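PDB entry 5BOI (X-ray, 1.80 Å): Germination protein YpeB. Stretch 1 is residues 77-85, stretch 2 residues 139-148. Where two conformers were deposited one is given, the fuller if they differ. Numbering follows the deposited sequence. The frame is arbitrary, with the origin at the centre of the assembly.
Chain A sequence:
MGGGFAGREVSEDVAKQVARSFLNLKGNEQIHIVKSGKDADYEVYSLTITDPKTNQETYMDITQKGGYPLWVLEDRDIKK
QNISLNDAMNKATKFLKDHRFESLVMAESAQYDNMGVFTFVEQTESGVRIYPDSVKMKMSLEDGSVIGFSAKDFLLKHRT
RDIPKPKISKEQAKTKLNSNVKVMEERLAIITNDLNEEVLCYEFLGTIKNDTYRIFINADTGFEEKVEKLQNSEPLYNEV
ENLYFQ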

# COMPACT_ATOMS: atom_id res chain seq x y z
N ASP A 77 12.40 2.75 -16.77
CA ASP A 77 13.48 2.01 -16.12
C ASP A 77 14.48 2.96 -15.46
O ASP A 77 14.92 3.93 -16.09
CB ASP A 77 14.18 1.11 -17.14
CG ASP A 77 15.19 0.18 -16.49
OD1 ASP A 77 14.77 -0.73 -15.74
OD2 ASP A 77 16.39 0.37 -16.72
N ILE A 78 14.84 2.67 -14.22
CA ILE A 78 15.67 3.57 -13.39
C ILE A 78 17.16 3.22 -13.49
O ILE A 78 17.57 2.11 -13.14
CB ILE A 78 15.21 3.53 -11.92
CG1 ILE A 78 13.69 3.77 -11.81
CG2 ILE A 78 16.01 4.51 -11.07
CD1 ILE A 78 13.21 5.10 -12.46
N LYS A 79 17.99 4.17 -13.95
CA LYS A 79 19.36 3.85 -14.31
C LYS A 79 20.35 3.91 -13.16
O LYS A 79 21.39 3.29 -13.23
CB LYS A 79 19.84 4.79 -15.43
CG LYS A 79 18.87 4.82 -16.62
CD LYS A 79 18.72 3.43 -17.25
CE LYS A 79 17.56 3.42 -18.24
NZ LYS A 79 17.17 2.03 -18.65
N LYS A 80 20.02 4.64 -12.10
CA LYS A 80 21.00 4.94 -11.05
C LYS A 80 20.34 5.02 -9.68
O LYS A 80 19.29 5.62 -9.56
CB LYS A 80 21.67 6.29 -11.33
CG LYS A 80 22.48 6.88 -10.18
CD LYS A 80 23.73 6.06 -9.88
CE LYS A 80 24.56 6.73 -8.79
NZ LYS A 80 25.77 5.91 -8.50
N GLN A 81 20.96 4.43 -8.67
CA GLN A 81 20.52 4.64 -7.30
C GLN A 81 21.29 5.75 -6.62
O GLN A 81 22.49 5.62 -6.38
CB GLN A 81 20.66 3.35 -6.47
CG GLN A 81 20.22 3.54 -5.01
CD GLN A 81 20.40 2.26 -4.17
OE1 GLN A 81 20.87 1.23 -4.66
NE2 GLN A 81 20.06 2.35 -2.91
N ASN A 82 20.60 6.85 -6.32
CA ASN A 82 21.16 7.98 -5.61
C ASN A 82 20.75 8.07 -4.13
O ASN A 82 21.43 8.72 -3.33
CB ASN A 82 20.75 9.27 -6.29
CG ASN A 82 21.46 9.47 -7.62
OD1 ASN A 82 22.65 9.19 -7.74
ND2 ASN A 82 20.75 9.99 -8.60
N ILE A 83 19.63 7.45 -3.79
CA ILE A 83 19.16 7.53 -2.41
C ILE A 83 19.00 6.15 -1.80
O ILE A 83 18.83 5.16 -2.51
CB ILE A 83 17.82 8.27 -2.30
CG1 ILE A 83 16.71 7.46 -2.97
CG2 ILE A 83 17.94 9.67 -2.88
CD1 ILE A 83 15.32 7.97 -2.69
N SER A 84 19.08 6.08 -0.47
CA SER A 84 18.91 4.79 0.21
C SER A 84 17.46 4.31 0.16
O SER A 84 16.54 5.11 -0.08
CB SER A 84 19.36 4.89 1.67
OG SER A 84 18.56 5.82 2.38
N LEU A 85 17.27 3.02 0.41
CA LEU A 85 15.94 2.46 0.54
C LEU A 85 15.22 3.15 1.69
O LEU A 85 14.03 3.43 1.61
CB LEU A 85 15.98 0.94 0.77
CG LEU A 85 14.61 0.27 0.70
CD1 LEU A 85 13.96 0.52 -0.65
CD2 LEU A 85 14.71 -1.24 0.95
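Stretch 2 139-148: MSLEDGSVIG

Stretch 2 folds back on itself against an irregular stretch 1, whose backbone angles, otherwise extended as far as Ser84, are broken at Lys79 (phi/psi -86/-22) and Asn82 (-104/-23). Residues 139-140 end one strand and residues 146-148 begin another; the turn between them is closed by two backbone hydrogen bonds, Ser140 N to Ser145 O at 2.7 Å and Gly144 N to Ser140 O at 2.8 Å. Stretch 1 has no regular secondary structure before Leu85, where a helix starts with Ser84 as its N-cap, so no crossing angle is assigned. Direction can instead be read from the CA register: Ile78 lies nearest Ser140 (6.5 Å between CA atoms) and Gln81 nearest Glu142 (4.8 Å between CA atoms), so both chains advance the same way over this short segment. Together the two stretches bury 554 Å², counting both sides.

Leu141 has the largest covered area, 127 Å², and its backbone and side chain both take part. Its carbonyl O accepts two hydrogen bonds from consecutive amides, Asn82 N at 2.8 Å (N-H...O angle 152°) and Ile83 N at 3.1 Å (153°). With phi/psi of -82/2, Leu141 has left the strand conformation of Ser140 (-73/128). Its side chain, chi1 m and chi2 t, brings CD2 to 4.1 Å from Ile83 CG1, while its CB lies 3.9 Å from Gln81 CG.

Glu142, with 99 Å² covered, is held mainly through polar atoms. Its carbonyl O accepts a hydrogen bond from Asn82 ND2 at 2.9 Å and 164°, so Asn82 engages two successive carbonyls of stretch 2, one by its backbone and one by its side chain. The extended Glu142 side chain (chi1 and chi2 both t) carries OE2 to the amides of Lys79 and Lys80, but Lys79 N to OE2 at 3.4 Å (129°) and Lys80 N to OE2 at 3.2 Å (123°) are both weak. The ends of the two lysine side chains lead away; Lys79 NZ instead forms a salt bridge with Asp77 OD2 at 2.7 Å.

Ile78, covered over 77 Å², points its CA-to-CB bond toward stretch 2. Its CG2 lies 3.8 Å from Glu142 CB, its CD1 3.6 Å from Ser140 OG, and its CG1 4.1 Å from Ile147 CD1, an apolar contact that reaches the second strand. Ser140 OG also accepts a hydrogen bond from Glu142 N at 3.0 Å, bracing the turn. At the other end, Ile83 CD1 approaches Gly144 CA to 3.9 Å; the backbone angles of Gly144, 81/7, by themselves call for glycine.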

# COMPACT_ATOMS: atom_id res chain seq x y z
N MET A 139 8.86 3.55 -5.87
CA MET A 139 9.59 4.81 -5.91
C MET A 139 10.86 4.67 -6.73
O MET A 139 11.51 3.64 -6.68
CB MET A 139 9.96 5.27 -4.49
CG MET A 139 8.85 5.19 -3.46
SD MET A 139 7.51 6.33 -3.80
CE MET A 139 8.29 7.89 -3.43
N SER A 140 11.22 5.72 -7.47
CA SER A 140 12.52 5.75 -8.13
C SER A 140 13.61 5.98 -7.10
O SER A 140 13.54 6.94 -6.35
CB SER A 140 12.58 6.87 -9.17
OG SER A 140 13.94 7.08 -9.56
N LEU A 141 14.63 5.14 -7.08
CA LEU A 141 15.78 5.44 -6.22
C LEU A 141 16.77 6.44 -6.84
O LEU A 141 17.79 6.74 -6.22
CB LEU A 141 16.51 4.15 -5.85
CG LEU A 141 15.65 3.14 -5.05
CD1 LEU A 141 16.48 1.94 -4.67
CD2 LEU A 141 15.02 3.77 -3.80
N GLU A 142 16.47 6.95 -8.04
CA GLU A 142 17.34 7.97 -8.66
C GLU A 142 17.01 9.35 -8.11
O GLU A 142 17.91 10.19 -7.90
CB GLU A 142 17.19 7.98 -10.20
CG GLU A 142 18.18 8.86 -10.95
CD GLU A 142 18.24 8.53 -12.44
OE1 GLU A 142 18.10 9.45 -13.28
OE2 GLU A 142 18.42 7.34 -12.79
N ASP A 143 15.72 9.59 -7.87
CA ASP A 143 15.27 10.92 -7.45
C ASP A 143 14.16 10.92 -6.40
O ASP A 143 13.72 11.99 -5.98
CB ASP A 143 14.79 11.74 -8.66
CG ASP A 143 13.72 11.04 -9.48
OD1 ASP A 143 13.07 10.08 -9.00
OD2 ASP A 143 13.52 11.46 -10.64
N GLY A 144 13.71 9.74 -5.98
CA GLY A 144 12.70 9.68 -4.94
C GLY A 144 11.29 9.91 -5.45
O GLY A 144 10.35 9.99 -4.67
N SER A 145 11.14 9.98 -6.77
CA SER A 145 9.82 10.19 -7.36
C SER A 145 8.98 8.92 -7.33
O SER A 145 9.51 7.81 -7.34
CB SER A 145 9.93 10.68 -8.82
OG SER A 145 10.70 9.79 -9.62
N VAL A 146 7.66 9.12 -7.29
CA VAL A 146 6.70 8.03 -7.39
C VAL A 146 6.66 7.52 -8.83
O VAL A 146 6.57 8.31 -9.77
CB VAL A 146 5.29 8.48 -6.95
CG1 VAL A 146 4.29 7.34 -7.08
CG2 VAL A 146 5.32 8.97 -5.50
N ILE A 147 6.77 6.21 -9.01
CA ILE A 147 6.64 5.63 -10.35
C ILE A 147 5.56 4.56 -10.44
O ILE A 147 5.23 4.09 -11.53
CB ILE A 147 7.97 5.05 -10.83
CG1 ILE A 147 8.45 3.95 -9.91
CG2 ILE A 147 9.01 6.16 -10.93
CD1 ILE A 147 9.91 3.54 -10.20
N GLY A 148 5.02 4.15 -9.30
CA GLY A 148 3.92 3.22 -9.30
C GLY A 148 3.09 3.44 -8.05
O GLY A 148 3.64 3.86 -7.02